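Long-range contact in hydroxyglutarate synthase (Pseudomonas putida, PDB 6W1G), which converts 2-oxoadipate and oxygen into D-2-hydroxyglutarate and carbon dioxide in an iron(II)-dependent step of D-lysine catabolism: residues R298-D311 and F391-S403. Sequence-based numbering, arbitrary orientation.
Sequences RGAALTPKGRQLYD and FEALVYEDFLPVS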
ATOM      1  N   ARG A 298      -4.171  -6.799  -5.517  1.00  9.46           N
ATOM      2  CA  ARG A 298      -3.673  -7.326  -4.248  1.00  9.91           C
ATOM      3  C   ARG A 298      -4.122  -8.759  -4.059  1.00 10.46           C
ATOM      4  O   ARG A 298      -5.311  -9.038  -4.155  1.00 12.51           O
ATOM      5  CB  ARG A 298      -4.097  -6.454  -3.052  1.00 10.69           C
ATOM      6  CG  ARG A 298      -3.356  -5.161  -3.038  1.00  9.83           C
ATOM      7  CD  ARG A 298      -3.766  -4.249  -1.862  1.00 11.30           C
ATOM      8  NE  ARG A 298      -2.851  -3.122  -1.804  1.00 11.86           N
ATOM      9  CZ  ARG A 298      -1.661  -3.161  -1.225  1.00 10.57           C
ATOM     10  NH1 ARG A 298      -1.290  -4.207  -0.479  1.00 10.64           N
ATOM     11  NH2 ARG A 298      -0.823  -2.142  -1.381  1.00 12.52           N
ATOM     12  N   GLY A 299      -3.159  -9.625  -3.763  1.00 10.57           N
ATOM     13  CA  GLY A 299      -3.375 -11.032  -3.517  1.00 11.52           C
ATOM     14  C   GLY A 299      -3.039 -11.438  -2.093  1.00  9.85           C
ATOM     15  O   GLY A 299      -3.210 -10.642  -1.178  1.00 10.61           O
ATOM     16  N   ALA A 300      -2.616 -12.682  -1.910  1.00  9.79           N
ATOM     17  CA  ALA A 300      -2.442 -13.267  -0.590  1.00  9.55           C
ATOM     18  C   ALA A 300      -1.191 -12.767   0.101  1.00  9.25           C
ATOM     19  O   ALA A 300      -0.087 -12.732  -0.460  1.00 10.34           O
ATOM     20  CB  ALA A 300      -2.349 -14.771  -0.733  1.00 10.40           C
ATOM     21  N   ALA A 301      -1.332 -12.511   1.398  1.00  8.82           N
ATOM     22  CA  ALA A 301      -0.182 -12.294   2.256  1.00  9.14           C
ATOM     23  C   ALA A 301       0.586 -13.603   2.408  1.00  9.77           C
ATOM     24  O   ALA A 301       0.004 -14.669   2.602  1.00 10.64           O
ATOM     25  CB  ALA A 301      -0.688 -11.814   3.605  1.00 10.51           C
ATOM     26  N   LEU A 302       1.911 -13.512   2.335  1.00 10.58           N
ATOM     27  CA  LEU A 302       2.809 -14.664   2.442  1.00 10.86           C
ATOM     28  C   LEU A 302       3.439 -14.764   3.818  1.00 11.49           C
ATOM     29  O   LEU A 302       3.764 -13.762   4.454  1.00 12.97           O
ATOM     30  CB  LEU A 302       3.903 -14.597   1.389  1.00 12.08           C
ATOM     31  CG  LEU A 302       3.438 -14.597  -0.044  1.00 11.98           C
ATOM     32  CD1 LEU A 302       4.595 -14.639  -1.006  1.00 12.97           C
ATOM     33  CD2 LEU A 302       2.461 -15.775  -0.269  1.00 12.69           C
ATOM     34  N   THR A 303       3.617 -16.003   4.271  1.00 11.34           N
ATOM     35  CA  THR A 303       4.366 -16.293   5.473  1.00 12.24           C
ATOM     36  C   THR A 303       5.867 -16.060   5.192  1.00 12.76           C
ATOM     37  O   THR A 303       6.275 -15.911   4.055  1.00 14.25           O
ATOM     38  CB  THR A 303       4.148 -17.771   5.845  1.00 12.54           C
ATOM     39  OG1 THR A 303       4.671 -18.521   4.772  1.00 13.22           O
ATOM     40  CG2 THR A 303       2.669 -18.047   6.048  1.00 12.74           C
ATOM     41  N   PRO A 304       6.714 -16.149   6.214  1.00 14.45           N
ATOM     42  CA  PRO A 304       8.173 -16.137   5.972  1.00 15.94           C
ATOM     43  C   PRO A 304       8.607 -17.170   4.958  1.00 16.59           C
ATOM     44  O   PRO A 304       9.407 -16.891   4.065  1.00 18.27           O
ATOM     45  CB  PRO A 304       8.764 -16.352   7.373  1.00 17.82           C
ATOM     46  CG  PRO A 304       7.745 -15.737   8.290  1.00 17.23           C
ATOM     47  CD  PRO A 304       6.387 -16.058   7.635  1.00 15.30           C
ATOM     48  N   LYS A 305       8.036 -18.369   5.052  1.00 16.89           N
ATOM     49  CA  LYS A 305       8.365 -19.416   4.097  1.00 17.54           C
ATOM     50  C   LYS A 305       7.948 -19.040   2.682  1.00 15.92           C
ATOM     51  O   LYS A 305       8.703 -19.277   1.729  1.00 17.36           O
ATOM     52  CB  LYS A 305       7.726 -20.731   4.533  1.00 17.42           C
ATOM     53  CG  LYS A 305       8.025 -21.893   3.588  1.00 18.86           C
ATOM     54  CD  LYS A 305       7.266 -23.128   4.049  1.00 22.23           C
ATOM     55  CE  LYS A 305       7.470 -24.300   3.118  1.00 24.92           C
ATOM     56  NZ  LYS A 305       6.736 -25.505   3.606  1.00 26.78           N
ATOM     57  N   GLY A 306       6.721 -18.526   2.514  1.00 13.92           N
ATOM     58  CA  GLY A 306       6.276 -18.107   1.195  1.00 14.84           C
ATOM     59  C   GLY A 306       7.107 -16.970   0.647  1.00 13.06           C
ATOM     60  O   GLY A 306       7.358 -16.918  -0.559  1.00 15.70           O
ATOM     61  N   ARG A 307       7.504 -16.041   1.528  1.00 15.28           N
ATOM     62  CA  ARG A 307       8.349 -14.917   1.098  1.00 16.36           C
ATOM     63  C   ARG A 307       9.697 -15.418   0.604  1.00 18.27           C
ATOM     64  O   ARG A 307      10.228 -14.897  -0.378  1.00 19.82           O
ATOM     65  CB  ARG A 307       8.507 -13.902   2.227  1.00 18.85           C
ATOM     66  CG  ARG A 307       7.437 -12.804   2.248  1.00 25.82           C
ATOM     67  CD  ARG A 307       7.603 -11.839   1.031  1.00 29.56           C
ATOM     68  NE  ARG A 307       9.006 -11.400   0.995  1.00 31.08           N
ATOM     69  CZ  ARG A 307       9.531 -10.446   1.762  1.00 32.45           C
ATOM     70  NH1 ARG A 307       8.776  -9.781   2.620  1.00 34.39           N
ATOM     71  NH2 ARG A 307      10.822 -10.151   1.672  1.00 32.42           N
ATOM     72  N   GLN A 308      10.255 -16.413   1.272  1.00 20.82           N
ATOM     73  CA  GLN A 308      11.519 -16.987   0.825  1.00 21.22           C
ATOM     74  C   GLN A 308      11.394 -17.614  -0.556  1.00 19.63           C
ATOM     75  O   GLN A 308      12.268 -17.428  -1.411  1.00 20.08           O
ATOM     76  CB  GLN A 308      11.946 -18.023   1.852  1.00 24.48           C
ATOM     77  CG  GLN A 308      12.368 -17.400   3.179  1.00 34.69           C
ATOM     78  CD  GLN A 308      12.578 -18.398   4.307  1.00 44.70           C
ATOM     79  OE1 GLN A 308      12.650 -19.605   4.093  1.00 48.87           O
ATOM     80  NE2 GLN A 308      12.673 -17.880   5.530  1.00 47.76           N
ATOM     81  N   LEU A 309      10.297 -18.328  -0.805  1.00 17.83           N
ATOM     82  CA  LEU A 309      10.081 -18.930  -2.116  1.00 17.40           C
ATOM     83  C   LEU A 309       9.877 -17.862  -3.190  1.00 18.04           C
ATOM     84  O   LEU A 309      10.483 -17.924  -4.264  1.00 19.49           O
ATOM     85  CB  LEU A 309       8.913 -19.911  -2.015  1.00 17.13           C
ATOM     86  CG  LEU A 309       8.599 -20.645  -3.304  1.00 17.85           C
ATOM     87  CD1 LEU A 309       9.790 -21.472  -3.846  1.00 19.48           C
ATOM     88  CD2 LEU A 309       7.376 -21.536  -3.091  1.00 19.60           C
ATOM     89  N   TYR A 310       9.054 -16.848  -2.896  1.00 16.83           N
ATOM     90  CA  TYR A 310       8.861 -15.737  -3.806  1.00 16.01           C
ATOM     91  C   TYR A 310      10.194 -15.107  -4.188  1.00 16.56           C
ATOM     92  O   TYR A 310      10.477 -14.855  -5.377  1.00 17.39           O
ATOM     93  CB  TYR A 310       7.940 -14.707  -3.087  1.00 16.46           C
ATOM     94  CG  TYR A 310       7.703 -13.487  -3.940  1.00 16.00           C
ATOM     95  CD1 TYR A 310       6.662 -13.461  -4.854  1.00 17.86           C
ATOM     96  CD2 TYR A 310       8.532 -12.368  -3.860  1.00 16.97           C
ATOM     97  CE1 TYR A 310       6.471 -12.385  -5.675  1.00 19.40           C
ATOM     98  CE2 TYR A 310       8.335 -11.273  -4.693  1.00 17.50           C
ATOM     99  CZ  TYR A 310       7.300 -11.294  -5.603  1.00 17.14           C
ATOM    100  OH  TYR A 310       7.075 -10.214  -6.431  1.00 20.70           O
ATOM    101  N   ASP A 311      10.986 -14.757  -3.184  1.00 19.43           N
ATOM    102  CA  ASP A 311      12.238 -14.056  -3.458  1.00 20.07           C
ATOM    103  C   ASP A 311      13.147 -14.922  -4.323  1.00 20.56           C
ATOM    104  O   ASP A 311      13.822 -14.421  -5.235  1.00 22.48           O
ATOM    105  CB  ASP A 311      12.915 -13.679  -2.135  1.00 22.41           C
ATOM    106  CG  ASP A 311      12.106 -12.668  -1.280  1.00 28.13           C
ATOM    107  OD1 ASP A 311      11.105 -12.098  -1.768  1.00 28.56           O
ATOM    108  OD2 ASP A 311      12.495 -12.451  -0.108  1.00 30.49           O
ATOM    109  N   PHE A 391     -12.148 -21.555   3.870  1.00  9.55           N
ATOM    110  CA  PHE A 391     -10.993 -20.691   3.984  1.00  9.73           C
ATOM    111  C   PHE A 391     -10.735 -19.899   2.714  1.00  9.70           C
ATOM    112  O   PHE A 391     -11.021 -20.353   1.599  1.00 11.04           O
ATOM    113  CB  PHE A 391      -9.743 -21.463   4.438  1.00 11.63           C
ATOM    114  CG  PHE A 391      -9.240 -22.493   3.460  1.00 11.32           C
ATOM    115  CD1 PHE A 391      -8.292 -22.189   2.494  1.00 17.08           C
ATOM    116  CD2 PHE A 391      -9.667 -23.780   3.514  1.00 14.84           C
ATOM    117  CE1 PHE A 391      -7.817 -23.191   1.641  1.00 17.72           C
ATOM    118  CE2 PHE A 391      -9.207 -24.750   2.631  1.00 16.69           C
ATOM    119  CZ  PHE A 391      -8.284 -24.438   1.704  1.00 16.69           C
ATOM    120  N   GLU A 392     -10.186 -18.711   2.901  1.00  8.79           N
ATOM    121  CA  GLU A 392      -9.699 -17.880   1.808  1.00  9.07           C
ATOM    122  C   GLU A 392      -8.387 -17.267   2.232  1.00  9.08           C
ATOM    123  O   GLU A 392      -8.155 -17.065   3.428  1.00  9.54           O
ATOM    124  CB  GLU A 392     -10.661 -16.760   1.423  1.00 11.35           C
ATOM    125  CG  GLU A 392     -12.025 -17.184   0.838  1.00 12.06           C
ATOM    126  CD  GLU A 392     -11.964 -17.849  -0.542  1.00 11.28           C
ATOM    127  OE1 GLU A 392     -10.917 -17.801  -1.220  1.00 12.33           O
ATOM    128  OE2 GLU A 392     -13.031 -18.386  -0.944  1.00 14.12           O
ATOM    129  N   ALA A 393      -7.541 -16.925   1.266  1.00  9.40           N
ATOM    130  CA  ALA A 393      -6.316 -16.246   1.630  1.00  9.96           C
ATOM    131  C   ALA A 393      -6.598 -14.890   2.264  1.00  9.98           C
ATOM    132  O   ALA A 393      -7.555 -14.195   1.923  1.00 10.19           O
ATOM    133  CB  ALA A 393      -5.423 -16.064   0.411  1.00 12.28           C
ATOM    134  N   LEU A 394      -5.719 -14.521   3.186  1.00  9.13           N
ATOM    135  CA  LEU A 394      -5.714 -13.205   3.806  1.00  8.96           C
ATOM    136  C   LEU A 394      -5.065 -12.212   2.868  1.00  8.70           C
ATOM    137  O   LEU A 394      -3.915 -12.425   2.485  1.00 10.15           O
ATOM    138  CB  LEU A 394      -4.924 -13.296   5.100  1.00  9.23           C
ATOM    139  CG  LEU A 394      -4.810 -11.989   5.892  1.00  9.78           C
ATOM    140  CD1 LEU A 394      -6.125 -11.457   6.326  1.00 11.77           C
ATOM    141  CD2 LEU A 394      -3.848 -12.208   7.066  1.00 14.11           C
ATOM    142  N   VAL A 395      -5.761 -11.130   2.537  1.00  8.73           N
ATOM    143  CA  VAL A 395      -5.244 -10.161   1.568  1.00  9.28           C
ATOM    144  C   VAL A 395      -4.029  -9.438   2.105  1.00  9.05           C
ATOM    145  O   VAL A 395      -3.979  -9.015   3.265  1.00  9.43           O
ATOM    146  CB  VAL A 395      -6.361  -9.226   1.097  1.00  9.62           C
ATOM    147  CG1 VAL A 395      -6.981  -8.394   2.261  1.00 11.01           C
ATOM    148  CG2 VAL A 395      -5.882  -8.301  -0.038  1.00 10.75           C
ATOM    149  N   TYR A 396      -3.071  -9.230   1.213  1.00  8.61           N
ATOM    150  CA  TYR A 396      -1.844  -8.496   1.510  1.00  9.41           C
ATOM    151  C   TYR A 396      -2.129  -7.014   1.556  1.00  9.15           C
ATOM    152  O   TYR A 396      -2.710  -6.455   0.615  1.00 10.05           O
ATOM    153  CB  TYR A 396      -0.859  -8.822   0.392  1.00  9.85           C
ATOM    154  CG  TYR A 396       0.552  -8.303   0.647  1.00  9.50           C
ATOM    155  CD1 TYR A 396       1.248  -8.716   1.772  1.00 10.36           C
ATOM    156  CD2 TYR A 396       1.184  -7.453  -0.239  1.00 10.21           C
ATOM    157  CE1 TYR A 396       2.562  -8.306   2.016  1.00 11.37           C
ATOM    158  CE2 TYR A 396       2.489  -7.046  -0.028  1.00 10.75           C
ATOM    159  CZ  TYR A 396       3.162  -7.469   1.131  1.00 10.82           C
ATOM    160  OH  TYR A 396       4.458  -7.122   1.426  1.00 12.56           O
ATOM    161  N   GLU A 397      -1.691  -6.372   2.633  1.00  9.39           N
ATOM    162  CA  GLU A 397      -1.929  -4.968   2.907  1.00  9.06           C
ATOM    163  C   GLU A 397      -0.712  -4.095   2.718  1.00  9.07           C
ATOM    164  O   GLU A 397      -0.826  -2.858   2.834  1.00 11.10           O
ATOM    165  CB  GLU A 397      -2.386  -4.789   4.388  1.00 10.14           C
ATOM    166  CG  GLU A 397      -3.591  -5.602   4.733  1.00 10.49           C
ATOM    167  CD  GLU A 397      -4.917  -5.124   4.157  1.00 11.17           C
ATOM    168  OE1 GLU A 397      -4.957  -4.102   3.425  1.00 15.24           O
ATOM    169  OE2 GLU A 397      -5.949  -5.819   4.416  1.00 12.41           O
ATOM    170  N   ASP A 398       0.446  -4.691   2.428  1.00  9.61           N
ATOM    171  CA  ASP A 398       1.740  -3.983   2.388  1.00  9.92           C
ATOM    172  C   ASP A 398       2.229  -3.866   0.942  1.00  9.96           C
ATOM    173  O   ASP A 398       1.415  -3.774   0.018  1.00 10.07           O
ATOM    174  CB  ASP A 398       2.658  -4.664   3.383  1.00 11.29           C
ATOM    175  CG  ASP A 398       2.091  -4.553   4.781  1.00 10.80           C
ATOM    176  OD1 ASP A 398       2.052  -3.418   5.282  1.00 11.68           O
ATOM    177  OD2 ASP A 398       1.623  -5.577   5.328  1.00 11.65           O
ATOM    178  N   PHE A 399       3.544  -3.812   0.757  1.00 10.36           N
ATOM    179  CA  PHE A 399       4.114  -3.444  -0.532  1.00 10.06           C
ATOM    180  C   PHE A 399       5.190  -4.451  -0.918  1.00 11.54           C
ATOM    181  O   PHE A 399       5.621  -5.279  -0.092  1.00 11.52           O
ATOM    182  CB  PHE A 399       4.628  -2.013  -0.451  1.00 10.94           C
ATOM    183  CG  PHE A 399       3.488  -1.056  -0.216  1.00 10.68           C
ATOM    184  CD1 PHE A 399       2.780  -0.575  -1.275  1.00 11.96           C
ATOM    185  CD2 PHE A 399       3.048  -0.733   1.051  1.00 11.41           C
ATOM    186  CE1 PHE A 399       1.688   0.228  -1.116  1.00 11.89           C
ATOM    187  CE2 PHE A 399       1.916   0.040   1.231  1.00 11.48           C
ATOM    188  CZ  PHE A 399       1.274   0.578   0.158  1.00 11.35           C
ATOM    189  N   LEU A 400       5.574  -4.429  -2.196  1.00 12.48           N
ATOM    190  CA  LEU A 400       6.577  -5.378  -2.636  1.00 12.83           C
ATOM    191  C   LEU A 400       7.900  -5.159  -1.911  1.00 14.60           C
ATOM    192  O   LEU A 400       8.299  -4.012  -1.644  1.00 15.53           O
ATOM    193  CB  LEU A 400       6.743  -5.319  -4.155  1.00 13.72           C
ATOM    194  CG  LEU A 400       5.524  -5.791  -4.966  1.00 14.30           C
ATOM    195  CD1 LEU A 400       5.744  -5.535  -6.461  1.00 14.60           C
ATOM    196  CD2 LEU A 400       5.204  -7.270  -4.693  1.00 14.37           C
ATOM    197  N   PRO A 401       8.593  -6.221  -1.540  1.00 15.42           N
ATOM    198  CA  PRO A 401       9.875  -6.033  -0.868  1.00 18.40           C
ATOM    199  C   PRO A 401      10.928  -5.483  -1.802  1.00 17.30           C
ATOM    200  O   PRO A 401      10.871  -5.666  -3.018  1.00 19.26           O
ATOM    201  CB  PRO A 401      10.249  -7.444  -0.401  1.00 21.37           C
ATOM    202  CG  PRO A 401       9.507  -8.358  -1.288  1.00 21.03           C
ATOM    203  CD  PRO A 401       8.242  -7.647  -1.675  1.00 17.00           C
ATOM    204  N   VAL A 402      11.899  -4.788  -1.207  1.00 21.05           N
ATOM    205  CA  VAL A 402      13.082  -4.379  -1.939  1.00 26.75           C
ATOM    206  C   VAL A 402      13.943  -5.614  -2.191  1.00 33.22           C
ATOM    207  O   VAL A 402      14.142  -6.439  -1.289  1.00 36.74           O
ATOM    208  CB  VAL A 402      13.878  -3.324  -1.146  1.00 28.17           C
ATOM    209  CG1 VAL A 402      15.074  -2.821  -1.957  1.00 30.70           C
ATOM    210  CG2 VAL A 402      13.000  -2.149  -0.713  1.00 28.13           C
ATOM    211  N   SER A 403      14.437  -5.758  -3.414  1.00 35.83           N
ATOM    212  CA  SER A 403      15.377  -6.832  -3.714  1.00 40.83           C
ATOM    213  C   SER A 403      16.520  -6.840  -2.701  1.00 42.47           C
ATOM    214  O   SER A 403      17.104  -5.798  -2.396  1.00 41.11           O
ATOM    215  CB  SER A 403      15.936  -6.606  -5.113  1.00 44.76           C
ATOM    216  OG  SER A 403      16.682  -5.400  -5.144  1.00 48.66           O
TER
HETATM  217  O   HOH W   1       5.811  -9.380   2.829  1.00 28.64           O
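Ala393 meets Ala300 methyl to methyl, CB to CB at 3.5 Å; side chains this small let the two backbones come close where they cross. Leu394 O accepts from Ala301 N at 2.8 Å in an almost perfectly straight bond. Val395 lies across from Ala300 in a single backbone bridge, held by that bond and by Tyr396 N giving its hydrogen to Gly299 O at 2.8 Å; the CG2 methyl of Val395 rests on the aliphatic start of Arg298. Tyr396 has CG anti to its backbone N (chi1 -171°), which brings ring atom CD1 against Ala301; the long ring carries OH to Phe399 O, a bond that ties this loop to itself. A water links the same hydroxyl to Arg307 NH1.

Against the same loop, the guanidinium of Arg298 turns its edge to two carbonyls, an arginine's long chain and several N-H groups letting one residue serve both. Its NH1 reaches Tyr396 O at 2.9 Å, from above the carbonyl plane, and Asp398 O at 2.8 Å, on a lone pair; NH2 adds a second bond to Asp398 O at 3.1 Å. With an alanine in its place, both oxygens would probably lose these donors, and the loop would be freer to shift. The carboxylates form salt bridges elsewhere, Glu397 with Arg127 and Arg64, Asp398 with Arg114. Phe399 CE1 lies 3.5 Å from Arg298 NH2, ring and guanidinium planes 83° apart, while the ring also meets metal ligand His70 edge-to-face. Leu400 CD2 touches Tyr310 OH, and Pro401 offers the apolar side of its ring, CB and CG, to one face of the Arg307 guanidinium, which Asp311 engages weakly at its edge.

Arg298, also salt-bridged through NE to Glu296, thus ties strand 288-298 to the loop that places Phe399 near the bound nickel and leads to Val402, a 2-oxoadipate-binding residue.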